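Local coordinates for gamma-glutamyltranspeptidase (Streptomyces lincolnensis, PDB 6J3A), which probably transfers or cleaves gamma-glutamyl groups, as an LmbA-like member of the gamma-glutamyltranspeptidase family of Ntn hydrolases, at residues T101-A107 with L456-Q461; V226-R230 with T242-A247; Q278-L282 with G503-D507; W509-F513 with E586-A591. One frame throughout, in Å; residues are numbered along the deposited sequence.

Interaction 1: T101-A107 with L456-Q461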
loop_
_atom_site.group_PDB
_atom_site.type_symbol
_atom_site.label_atom_id
_atom_site.label_comp_id
_atom_site.label_asym_id
_atom_site.label_seq_id
_atom_site.Cartn_x
_atom_site.Cartn_y
_atom_site.Cartn_z
ATOM N N THR A 101 -15.033 -31.590 -6.849
ATOM C CA THR A 101 -14.474 -31.849 -5.527
ATOM C C THR A 101 -13.963 -33.275 -5.378
ATOM O O THR A 101 -14.138 -34.109 -6.257
ATOM C CB THR A 101 -15.547 -31.598 -4.476
ATOM O OG1 THR A 101 -16.667 -32.447 -4.740
ATOM C CG2 THR A 101 -16.003 -30.128 -4.520
ATOM N N GLY A 102 -13.314 -33.546 -4.260
ATOM C CA GLY A 102 -12.962 -34.912 -3.913
ATOM C C GLY A 102 -11.639 -35.341 -4.514
ATOM O O GLY A 102 -11.064 -34.603 -5.304
ATOM N N PRO A 103 -11.150 -36.542 -4.135
ATOM C CA PRO A 103 -9.823 -37.027 -4.499
ATOM C C PRO A 103 -9.682 -37.502 -5.949
ATOM O O PRO A 103 -8.551 -37.674 -6.401
ATOM C CB PRO A 103 -9.584 -38.176 -3.515
ATOM C CG PRO A 103 -10.937 -38.693 -3.219
ATOM C CD PRO A 103 -11.873 -37.527 -3.311
ATOM N N LEU A 104 -10.793 -37.701 -6.668
ATOM C CA LEU A 104 -10.727 -37.976 -8.120
ATOM C C LEU A 104 -10.266 -36.759 -8.936
ATOM O O LEU A 104 -9.726 -36.922 -10.024
ATOM C CB LEU A 104 -12.069 -38.470 -8.687
ATOM C CG LEU A 104 -12.538 -39.888 -8.350
ATOM C CD1 LEU A 104 -13.982 -40.047 -8.805
ATOM C CD2 LEU A 104 -11.653 -40.936 -9.001
ATOM N N ALA A 105 -10.498 -35.556 -8.419
ATOM C CA ALA A 105 -10.084 -34.313 -9.085
ATOM C C ALA A 105 -8.625 -33.917 -8.804
ATOM O O ALA A 105 -8.060 -33.084 -9.515
ATOM C CB ALA A 105 -11.030 -33.179 -8.709
ATOM N N ALA A 106 -8.020 -34.509 -7.778
ATOM C CA ALA A 106 -6.621 -34.204 -7.406
ATOM C C ALA A 106 -5.600 -34.644 -8.452
ATOM O O ALA A 106 -5.511 -35.833 -8.774
ATOM C CB ALA A 106 -6.273 -34.849 -6.070
ATOM N N ALA A 107 -4.832 -33.688 -8.967
ATOM C CA ALA A 107 -3.615 -34.014 -9.710
ATOM C C ALA A 107 -2.516 -34.245 -8.683
ATOM O O ALA A 107 -2.701 -33.921 -7.512
ATOM C CB ALA A 107 -3.244 -32.883 -10.648
ATOM N N LEU A 456 -5.901 -32.007 -0.541
ATOM C CA LEU A 456 -5.481 -32.182 -1.926
ATOM C C LEU A 456 -6.209 -31.238 -2.891
ATOM O O LEU A 456 -7.283 -30.682 -2.586
ATOM C CB LEU A 456 -5.722 -33.628 -2.364
ATOM C CG LEU A 456 -4.741 -34.657 -1.797
ATOM C CD1 LEU A 456 -5.355 -36.049 -1.805
ATOM C CD2 LEU A 456 -3.443 -34.654 -2.585
ATOM N N GLY A 457 -5.607 -31.095 -4.068
ATOM C CA GLY A 457 -6.099 -30.195 -5.102
ATOM C C GLY A 457 -7.254 -30.766 -5.893
ATOM O O GLY A 457 -7.763 -31.835 -5.572
ATOM N N THR A 458 -7.674 -30.034 -6.921
ATOM C CA THR A 458 -8.804 -30.425 -7.762
ATOM C C THR A 458 -8.616 -30.039 -9.236
ATOM O O THR A 458 -9.598 -29.735 -9.930
ATOM C CB THR A 458 -10.096 -29.762 -7.263
ATOM O OG1 THR A 458 -9.927 -28.338 -7.253
ATOM C CG2 THR A 458 -10.467 -30.259 -5.857
ATOM N N ARG A 459 -7.374 -30.063 -9.724
ATOM C CA ARG A 459 -7.080 -29.507 -11.058
ATOM C C ARG A 459 -7.463 -30.434 -12.208
ATOM O O ARG A 459 -7.731 -29.959 -13.313
ATOM C CB ARG A 459 -5.616 -29.085 -11.178
ATOM C CG ARG A 459 -5.293 -28.102 -12.312
ATOM C CD ARG A 459 -5.964 -26.741 -12.181
ATOM N NE ARG A 459 -5.643 -26.099 -10.909
ATOM C CZ ARG A 459 -6.070 -24.906 -10.515
ATOM N NH1 ARG A 459 -6.862 -24.172 -11.288
ATOM N NH2 ARG A 459 -5.708 -24.447 -9.319
ATOM N N LEU A 460 -7.532 -31.741 -11.956
ATOM C CA LEU A 460 -8.025 -32.687 -12.979
ATOM C C LEU A 460 -9.450 -32.393 -13.443
ATOM O O LEU A 460 -9.876 -32.898 -14.477
ATOM C CB LEU A 460 -7.921 -34.142 -12.507
ATOM C CG LEU A 460 -6.515 -34.607 -12.123
ATOM C CD1 LEU A 460 -6.516 -36.058 -11.680
ATOM C CD2 LEU A 460 -5.552 -34.439 -13.279
ATOM N N GLN A 461 -10.174 -31.559 -12.700
ATOM C CA GLN A 461 -11.501 -31.112 -13.116
ATOM C C GLN A 461 -11.549 -30.439 -14.478
ATOM O O GLN A 461 -12.603 -30.390 -15.101
ATOM C CB GLN A 461 -12.137 -30.213 -12.053
ATOM C CG GLN A 461 -11.744 -28.751 -12.085
ATOM C CD GLN A 461 -12.469 -27.976 -11.015
ATOM O OE1 GLN A 461 -13.620 -27.565 -11.202
ATOM N NE2 GLN A 461 -11.815 -27.786 -9.875
HETATM O O HOH W 1 -4.634 -30.830 -8.192
HETATM O O HOH W 2 -3.147 -31.716 -5.901
#

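Interaction 2: V226-R230 with T242-A247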
loop_
_atom_site.group_PDB
_atom_site.type_symbol
_atom_site.label_atom_id
_atom_site.label_comp_id
_atom_site.label_asym_id
_atom_site.label_seq_id
_atom_site.Cartn_x
_atom_site.Cartn_y
_atom_site.Cartn_z
ATOM N N VAL A 226 -1.548 -39.892 0.273
ATOM C CA VAL A 226 -2.027 -41.134 -0.344
ATOM C C VAL A 226 -3.133 -41.738 0.523
ATOM O O VAL A 226 -4.225 -42.032 0.033
ATOM C CB VAL A 226 -0.880 -42.152 -0.553
ATOM C CG1 VAL A 226 -1.394 -43.472 -1.117
ATOM C CG2 VAL A 226 0.155 -41.595 -1.519
ATOM N N ARG A 227 -2.843 -41.893 1.809
ATOM C CA ARG A 227 -3.824 -42.382 2.781
ATOM C C ARG A 227 -5.171 -41.636 2.682
ATOM O O ARG A 227 -6.219 -42.261 2.713
ATOM C CB ARG A 227 -3.245 -42.316 4.200
ATOM C CG ARG A 227 -4.010 -43.107 5.255
ATOM C CD ARG A 227 -3.409 -42.951 6.652
ATOM N NE ARG A 227 -1.984 -43.328 6.702
ATOM C CZ ARG A 227 -0.958 -42.551 7.086
ATOM N NH1 ARG A 227 -1.127 -41.297 7.509
ATOM N NH2 ARG A 227 0.277 -43.048 7.059
ATOM N N GLN A 228 -5.134 -40.317 2.524
ATOM C CA GLN A 228 -6.364 -39.511 2.384
ATOM C C GLN A 228 -7.051 -39.740 1.047
ATOM O O GLN A 228 -8.278 -39.711 0.959
ATOM C CB GLN A 228 -6.057 -38.012 2.464
ATOM C CG GLN A 228 -6.898 -37.162 3.408
ATOM C CD GLN A 228 -8.334 -37.575 3.633
ATOM O OE1 GLN A 228 -9.168 -37.523 2.737
ATOM N NE2 GLN A 228 -8.644 -37.892 4.868
ATOM N N ALA A 229 -6.245 -39.882 -0.002
ATOM C CA ALA A 229 -6.758 -40.022 -1.358
ATOM C C ALA A 229 -7.558 -41.302 -1.499
ATOM O O ALA A 229 -8.605 -41.313 -2.141
ATOM C CB ALA A 229 -5.615 -40.013 -2.352
ATOM N N ARG A 230 -7.067 -42.361 -0.861
ATOM C CA ARG A 230 -7.706 -43.675 -0.870
ATOM C C ARG A 230 -8.905 -43.867 0.101
ATOM O O ARG A 230 -9.507 -44.939 0.118
ATOM C CB ARG A 230 -6.634 -44.736 -0.617
ATOM C CG ARG A 230 -5.639 -44.861 -1.766
ATOM C CD ARG A 230 -4.798 -46.133 -1.688
ATOM N NE ARG A 230 -5.592 -47.359 -1.897
ATOM C CZ ARG A 230 -6.030 -48.203 -0.947
ATOM N NH1 ARG A 230 -6.746 -49.270 -1.302
ATOM N NH2 ARG A 230 -5.773 -48.009 0.351
ATOM N N THR A 242 -13.221 -42.576 -4.431
ATOM C CA THR A 242 -11.862 -42.756 -3.975
ATOM C C THR A 242 -10.911 -42.284 -5.088
ATOM O O THR A 242 -11.269 -42.263 -6.267
ATOM C CB THR A 242 -11.625 -44.224 -3.569
ATOM O OG1 THR A 242 -10.481 -44.302 -2.718
ATOM C CG2 THR A 242 -11.432 -45.151 -4.781
ATOM N N GLY A 243 -9.708 -41.890 -4.700
ATOM C CA GLY A 243 -8.711 -41.406 -5.650
ATOM C C GLY A 243 -7.790 -42.530 -6.079
ATOM O O GLY A 243 -7.493 -43.432 -5.292
ATOM N N THR A 244 -7.334 -42.463 -7.329
ATOM C CA THR A 244 -6.435 -43.470 -7.903
ATOM C C THR A 244 -4.977 -43.160 -7.608
ATOM O O THR A 244 -4.104 -43.962 -7.930
ATOM C CB THR A 244 -6.578 -43.566 -9.436
ATOM O OG1 THR A 244 -6.168 -42.331 -10.044
ATOM C CG2 THR A 244 -8.013 -43.874 -9.835
ATOM N N LEU A 245 -4.720 -41.984 -7.033
ATOM C CA LEU A 245 -3.386 -41.575 -6.602
ATOM C C LEU A 245 -2.706 -42.639 -5.727
ATOM O O LEU A 245 -3.356 -43.278 -4.896
ATOM C CB LEU A 245 -3.475 -40.245 -5.843
ATOM C CG LEU A 245 -2.138 -39.543 -5.560
ATOM C CD1 LEU A 245 -1.672 -38.728 -6.758
ATOM C CD2 LEU A 245 -2.238 -38.652 -4.329
ATOM N N THR A 246 -1.402 -42.815 -5.933
ATOM C CA THR A 246 -0.613 -43.852 -5.254
ATOM C C THR A 246 0.724 -43.301 -4.791
ATOM O O THR A 246 1.160 -42.246 -5.238
ATOM C CB THR A 246 -0.288 -45.043 -6.189
ATOM O OG1 THR A 246 0.807 -44.696 -7.051
ATOM C CG2 THR A 246 -1.497 -45.459 -7.041
ATOM N N ALA A 247 1.390 -44.068 -3.935
ATOM C CA ALA A 247 2.728 -43.738 -3.421
ATOM C C ALA A 247 3.732 -43.469 -4.531
ATOM O O ALA A 247 4.473 -42.495 -4.470
ATOM C CB ALA A 247 3.240 -44.866 -2.541
#

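Interaction 3: Q278-L282 with G503-D507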
loop_
_atom_site.group_PDB
_atom_site.type_symbol
_atom_site.label_atom_id
_atom_site.label_comp_id
_atom_site.label_asym_id
_atom_site.label_seq_id
_atom_site.Cartn_x
_atom_site.Cartn_y
_atom_site.Cartn_z
ATOM N N GLN A 278 -3.210 -22.331 -20.063
ATOM C CA GLN A 278 -3.874 -21.401 -20.997
ATOM C C GLN A 278 -2.965 -20.238 -21.432
ATOM O O GLN A 278 -3.390 -19.386 -22.226
ATOM C CB GLN A 278 -5.169 -20.825 -20.398
ATOM C CG GLN A 278 -4.987 -19.864 -19.214
ATOM C CD GLN A 278 -6.252 -19.096 -18.838
ATOM O OE1 GLN A 278 -6.463 -18.787 -17.671
ATOM N NE2 GLN A 278 -7.082 -18.760 -19.825
ATOM N N GLY A 279 -1.742 -20.186 -20.900
ATOM C CA GLY A 279 -0.814 -19.067 -21.109
ATOM C C GLY A 279 -0.787 -18.486 -22.506
ATOM O O GLY A 279 -0.981 -17.273 -22.692
ATOM N N PRO A 280 -0.569 -19.351 -23.505
ATOM C CA PRO A 280 -0.534 -18.931 -24.899
ATOM C C PRO A 280 -1.765 -18.218 -25.462
ATOM O O PRO A 280 -1.641 -17.569 -26.498
ATOM C CB PRO A 280 -0.291 -20.243 -25.625
ATOM C CG PRO A 280 0.560 -21.013 -24.675
ATOM C CD PRO A 280 -0.092 -20.738 -23.357
ATOM N N VAL A 281 -2.915 -18.303 -24.793
ATOM C CA VAL A 281 -4.125 -17.640 -25.274
ATOM C C VAL A 281 -4.016 -16.107 -25.234
ATOM O O VAL A 281 -4.676 -15.418 -26.023
ATOM C CB VAL A 281 -5.389 -18.144 -24.532
ATOM C CG1 VAL A 281 -5.648 -17.390 -23.231
ATOM C CG2 VAL A 281 -6.607 -18.040 -25.438
ATOM N N LEU A 282 -3.193 -15.587 -24.315
ATOM C CA LEU A 282 -2.828 -14.160 -24.285
ATOM C C LEU A 282 -2.042 -13.809 -25.549
ATOM O O LEU A 282 -2.352 -12.837 -26.245
ATOM C CB LEU A 282 -1.994 -13.824 -23.031
ATOM C CG LEU A 282 -1.860 -12.326 -22.664
ATOM C CD1 LEU A 282 -1.648 -12.117 -21.164
ATOM C CD2 LEU A 282 -0.759 -11.610 -23.452
ATOM N N GLY A 503 -9.264 -17.665 -12.774
ATOM C CA GLY A 503 -9.648 -18.754 -13.673
ATOM C C GLY A 503 -9.578 -18.440 -15.157
ATOM O O GLY A 503 -8.505 -18.180 -15.702
ATOM N N ASP A 504 -10.741 -18.449 -15.803
ATOM C CA ASP A 504 -10.839 -18.159 -17.238
ATOM C C ASP A 504 -10.738 -16.674 -17.569
ATOM O O ASP A 504 -10.613 -16.304 -18.739
ATOM C CB ASP A 504 -12.134 -18.739 -17.814
ATOM C CG ASP A 504 -12.146 -20.246 -17.782
ATOM O OD1 ASP A 504 -11.131 -20.871 -18.156
ATOM O OD2 ASP A 504 -13.170 -20.813 -17.363
ATOM N N GLN A 505 -10.790 -15.829 -16.549
ATOM C CA GLN A 505 -10.553 -14.401 -16.724
ATOM C C GLN A 505 -9.066 -14.000 -16.665
ATOM O O GLN A 505 -8.732 -12.898 -17.105
ATOM C CB GLN A 505 -11.354 -13.596 -15.695
ATOM C CG GLN A 505 -12.868 -13.763 -15.795
ATOM C CD GLN A 505 -13.411 -14.959 -15.012
ATOM O OE1 GLN A 505 -13.559 -14.901 -13.794
ATOM N NE2 GLN A 505 -13.725 -16.039 -15.716
ATOM N N GLN A 506 -8.189 -14.879 -16.157
ATOM C CA GLN A 506 -6.765 -14.552 -15.923
ATOM C C GLN A 506 -6.063 -13.887 -17.106
ATOM O O GLN A 506 -5.522 -12.789 -16.969
ATOM C CB GLN A 506 -5.965 -15.801 -15.540
ATOM C CG GLN A 506 -6.163 -16.280 -14.117
ATOM C CD GLN A 506 -4.979 -17.064 -13.576
ATOM O OE1 GLN A 506 -5.150 -18.001 -12.789
ATOM N NE2 GLN A 506 -3.775 -16.672 -13.968
ATOM N N ASP A 507 -6.066 -14.565 -18.254
ATOM C CA ASP A 507 -5.450 -14.021 -19.469
ATOM C C ASP A 507 -6.396 -13.177 -20.336
ATOM O O ASP A 507 -6.067 -12.879 -21.487
ATOM C CB ASP A 507 -4.821 -15.131 -20.324
ATOM C CG ASP A 507 -3.394 -15.459 -19.920
ATOM O OD1 ASP A 507 -2.687 -14.603 -19.342
ATOM O OD2 ASP A 507 -2.976 -16.599 -20.214
#

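Interaction 4: W509-F513 with E586-A591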
loop_
_atom_site.group_PDB
_atom_site.type_symbol
_atom_site.label_atom_id
_atom_site.label_comp_id
_atom_site.label_asym_id
_atom_site.label_seq_id
_atom_site.Cartn_x
_atom_site.Cartn_y
_atom_site.Cartn_z
ATOM N N TRP A 509 -8.002 -10.489 -18.367
ATOM C CA TRP A 509 -7.675 -9.348 -17.537
ATOM C C TRP A 509 -6.239 -8.900 -17.758
ATOM O O TRP A 509 -5.977 -7.706 -17.876
ATOM C CB TRP A 509 -7.912 -9.692 -16.065
ATOM C CG TRP A 509 -9.366 -9.775 -15.663
ATOM C CD1 TRP A 509 -10.448 -9.170 -16.266
ATOM C CD2 TRP A 509 -9.880 -10.461 -14.523
ATOM N NE1 TRP A 509 -11.606 -9.477 -15.583
ATOM C CE2 TRP A 509 -11.284 -10.255 -14.502
ATOM C CE3 TRP A 509 -9.290 -11.244 -13.512
ATOM C CZ2 TRP A 509 -12.101 -10.809 -13.519
ATOM C CZ3 TRP A 509 -10.096 -11.778 -12.529
ATOM C CH2 TRP A 509 -11.493 -11.566 -12.542
ATOM N N GLN A 510 -5.328 -9.865 -17.835
ATOM C CA GLN A 510 -3.924 -9.575 -18.099
ATOM C C GLN A 510 -3.704 -8.955 -19.470
ATOM O O GLN A 510 -2.893 -8.038 -19.596
ATOM C CB GLN A 510 -3.059 -10.830 -17.967
ATOM C CG GLN A 510 -2.674 -11.148 -16.546
ATOM C CD GLN A 510 -1.999 -12.493 -16.416
ATOM O OE1 GLN A 510 -2.656 -13.549 -16.466
ATOM N NE2 GLN A 510 -0.677 -12.472 -16.238
ATOM N N LEU A 511 -4.399 -9.459 -20.494
ATOM C CA LEU A 511 -4.321 -8.848 -21.821
ATOM C C LEU A 511 -4.744 -7.385 -21.762
ATOM O O LEU A 511 -4.062 -6.526 -22.312
ATOM C CB LEU A 511 -5.177 -9.569 -22.863
ATOM C CG LEU A 511 -5.008 -8.870 -24.233
ATOM C CD1 LEU A 511 -3.902 -9.522 -25.040
ATOM C CD2 LEU A 511 -6.305 -8.789 -25.015
ATOM N N HIS A 512 -5.858 -7.107 -21.092
ATOM C CA HIS A 512 -6.341 -5.722 -21.003
ATOM C C HIS A 512 -5.299 -4.869 -20.270
ATOM O O HIS A 512 -4.903 -3.796 -20.748
ATOM C CB HIS A 512 -7.722 -5.637 -20.335
ATOM C CG HIS A 512 -8.699 -6.653 -20.844
ATOM N ND1 HIS A 512 -8.635 -7.160 -22.120
ATOM C CD2 HIS A 512 -9.740 -7.276 -20.245
ATOM C CE1 HIS A 512 -9.600 -8.046 -22.287
ATOM N NE2 HIS A 512 -10.285 -8.135 -21.163
ATOM N N PHE A 513 -4.821 -5.382 -19.143
ATOM C CA PHE A 513 -3.778 -4.721 -18.357
ATOM C C PHE A 513 -2.517 -4.416 -19.162
ATOM O O PHE A 513 -2.096 -3.261 -19.237
ATOM C CB PHE A 513 -3.417 -5.603 -17.174
ATOM C CG PHE A 513 -2.179 -5.187 -16.457
ATOM C CD1 PHE A 513 -2.183 -4.069 -15.650
ATOM C CD2 PHE A 513 -1.014 -5.927 -16.576
ATOM C CE1 PHE A 513 -1.040 -3.688 -14.968
ATOM C CE2 PHE A 513 0.131 -5.554 -15.898
ATOM C CZ PHE A 513 0.118 -4.433 -15.091
ATOM N N GLU A 586 -13.579 -6.495 -11.279
ATOM C CA GLU A 586 -12.881 -7.196 -12.375
ATOM C C GLU A 586 -11.372 -7.051 -12.223
ATOM O O GLU A 586 -10.846 -5.955 -12.339
ATOM C CB GLU A 586 -13.297 -6.632 -13.736
ATOM C CG GLU A 586 -14.761 -6.831 -14.098
ATOM C CD GLU A 586 -15.083 -8.265 -14.442
ATOM O OE1 GLU A 586 -16.116 -8.777 -13.941
ATOM O OE2 GLU A 586 -14.287 -8.870 -15.206
ATOM N N GLY A 587 -10.698 -8.160 -11.948
ATOM C CA GLY A 587 -9.239 -8.234 -11.937
ATOM C C GLY A 587 -8.669 -8.189 -10.542
ATOM O O GLY A 587 -9.127 -7.391 -9.725
ATOM N N ARG A 588 -7.706 -9.069 -10.253
ATOM C CA ARG A 588 -6.896 -8.959 -9.033
ATOM C C ARG A 588 -5.434 -8.850 -9.440
ATOM O O ARG A 588 -4.581 -9.606 -8.973
ATOM C CB ARG A 588 -7.082 -10.120 -8.029
ATOM C CG ARG A 588 -8.413 -10.846 -7.958
ATOM C CD ARG A 588 -9.435 -10.197 -7.051
ATOM N NE ARG A 588 -10.394 -9.485 -7.875
ATOM C CZ ARG A 588 -11.688 -9.328 -7.625
ATOM N NH1 ARG A 588 -12.416 -8.653 -8.499
ATOM N NH2 ARG A 588 -12.264 -9.821 -6.535
ATOM N N LEU A 589 -5.150 -7.870 -10.287
ATOM C CA LEU A 589 -3.823 -7.712 -10.875
ATOM C C LEU A 589 -2.704 -7.437 -9.864
ATOM O O LEU A 589 -2.929 -6.840 -8.809
ATOM C CB LEU A 589 -3.871 -6.640 -11.960
ATOM C CG LEU A 589 -4.590 -7.212 -13.195
ATOM C CD1 LEU A 589 -5.367 -6.172 -13.979
ATOM C CD2 LEU A 589 -3.586 -7.933 -14.084
ATOM N N CYS A 590 -1.516 -7.932 -10.204
ATOM C CA CYS A 590 -0.273 -7.633 -9.496
ATOM C C CYS A 590 0.779 -7.344 -10.540
ATOM O O CYS A 590 0.784 -7.982 -11.575
ATOM C CB CYS A 590 0.181 -8.820 -8.671
ATOM S SG CYS A 590 -1.094 -9.473 -7.600
ATOM N N ALA A 591 1.675 -6.404 -10.261
ATOM C CA ALA A 591 2.757 -6.073 -11.187
ATOM C C ALA A 591 3.968 -5.513 -10.446
ATOM O O ALA A 591 3.826 -4.766 -9.483
ATOM C CB ALA A 591 2.282 -5.083 -12.244
#

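Interaction 1: T101-A107 with L456-Q461
In this gamma-glutamyltranspeptidase fold the buried loop between helices 87-92 and 111-122 meets that after strand 454-455, the first curling into a type I beta turn from Gly-102 to Ala-105. Thr-101 leads in, its CA 4.3 Å from Thr-458 CG2. Gly-102 combines phi 87° with psi 173°, a region strained for any residue with a CB; its O accepts a weak turn bond from Ala-105 N (3.3 Å). Leu-104 sets its O 3.7 Å from Leu-460 CD1. Ala-105 supplies the direct hydrogen bond: its O accepts from Leu-460 N at 2.8 Å, within the 3-10 segment 459-461, which Gln-461 NE2 braces by bonding Thr-458 O (3.0 Å). Ala-106 CB packs on Leu-456 CB (3.9 Å), and its CA makes a CA-H...O contact with Gly-457 O (3.2 Å). At Ala-107 two waters close the gap: one accepts from Ala-107 N (3.0 Å) and Arg-459 N (3.2 Å), the other donates to Ala-107 O (2.8 Å) and accepts from Gly-457 N (3.1 Å).

Interaction 2: V226-R230 with T242-A247
The C-terminal end of helix 220-229 is met by the loop that leads from strand 240-241 into helix 247-252, so the chain doubles back across the end of the helix at the partly exposed edge of the molecule. Carbonyls at a helix end lack the next helical NH, and the returning loop serves Ala-229 O, in the last turn, and Arg-230 O just past it. Ala-229 O accepts from Gly-243 N at 2.8 Å with an angle of 154°; Arg-230 O receives a weak bond from Thr-242 OG1 at 3.1 Å. One turn earlier, Val-226 O is satisfied within the helix by Arg-230 N (3.0 Å). An ideal CB on Gly-243 would come within 3.2 Å of Ala-229 O, so the glycine suits the close approach. At the other end of the loop, Thr-246 is the N-cap of helix 247-252: its OG1 caps a backbone NH just beyond the segment while its own N donates to Asp-249 OD2, in the manner of a capping box. Between these polar ends Ala-229 CB packs 4.1 Å from Leu-245 CB, and Val-226 CG2 lies against the backbone, 3.7 Å from both Thr-246 C and Ala-247 N. One good backbone bond, seconded by a weak one from a threonine hydroxyl, thus sets the loop at the helix end; Ala-229, Leu-245 and Val-226 supply the apolar packing beside it.

Interaction 3: Q278-L282 with G503-D507
Both segments are the N-terminal approaches to helices of the Ntn-type fold, 280-288 and 506-519, and they come closest at Leu-282 and Asp-507, whose CA atoms lie 5.5 Å apart. Residues 278-282 wind directly into a helical turn, with Val-281 N bonded to Gln-278 O (2.8 Å) and Leu-282 N to Gly-279 O (3.2 Å). The other segment starts from Gly-503 at phi 53° and psi -115°, a positive phi that favours glycine, and then coils, Gln-506 N making a weak bond to Gly-503 O (3.3 Å). In classical gamma-glutamyltranspeptidases a Gly-Gly pair in the corresponding loop forms the oxyanion hole; Gly-503 probably belongs to the equivalent loop here. Among the side chains, Asp-507 dominates the contact. Its CB packs on Val-281 CG1 (3.8 Å), while its carboxylate is held by a salt bridge from OD1 to Lys-272 and a hydrogen bond between OD2 and Thr-484. Asp-504 is likewise tied outside the pair, to Ser-546 N and Arg-316. The CA-to-CB bond of Gln-278 points toward 503-507. Gln-285 spans the two helices, its NE2 bonding both Val-281 O and Asp-507 O. Leu-282 CD1 lies 3.3 Å from Asp-507 OD1, the oxygen in the salt bridge with Lys-272.

Interaction 4: W509-F513 with E586-A591
Helix 506-519 packs on the sheet that holds strands 590-594 and 493-499, consistent with the layered Ntn-hydrolase fold. Trp-509 and Phe-513 sit one turn apart; position on the helix and different chi1 wells together send their rings to different parts of 586-591. Trp-509, in the m rotamer, spreads its indole over Gly-587, whose CA makes a CH-pi contact 3.5 Å from the centroid of the six-membered ring, 18° off its normal. At phi 101° and psi 135°, Gly-587 adopts angles unfavourable to other residues. Glu-586, with chi1 and chi2 both m, folds back so that OE2 accepts from Trp-509 NE1 (2.8 Å), although that oxygen is less surely placed. Phe-513, in the t rotamer, sets its CZ 3.6 Å from Ala-591 CB, while its CB meets Leu-589 CD1 at 3.8 Å. The CA-to-CB bond of Leu-589 points toward the helix. Beyond the pair, Phe-513 also meets Phe-498 of strand 493-499, Ile-533 of helix 529-534 touches Phe-513 and Leu-589, and Leu-282 of helix 280-288 packs against Gln-510 and Leu-511.

From the N terminus, 101-107, in the loop after helix 87-92, opens interaction 1, which closes only at 456-461. Nested within it, interaction 2 closes a short loop, 226-230 meeting 242-247; the two touch where Pro-103 and Leu-456 meet Ala-229 and Leu-104 meets Thr-242. Interaction 3 starts at 278-282, still inside the first loop, but closes beyond it at 503-507, so the two long closures cross, and the start of helix 280-288 is joined to that of helix 506-519. Interaction 4 follows in series, joining helix 506-519 to the run into strand 590-594; Leu-282 packs on Gln-510, linking it to interaction 3. Interactions 2 and 4, centres about 37 Å apart, lie on opposite sides of the chain's centre.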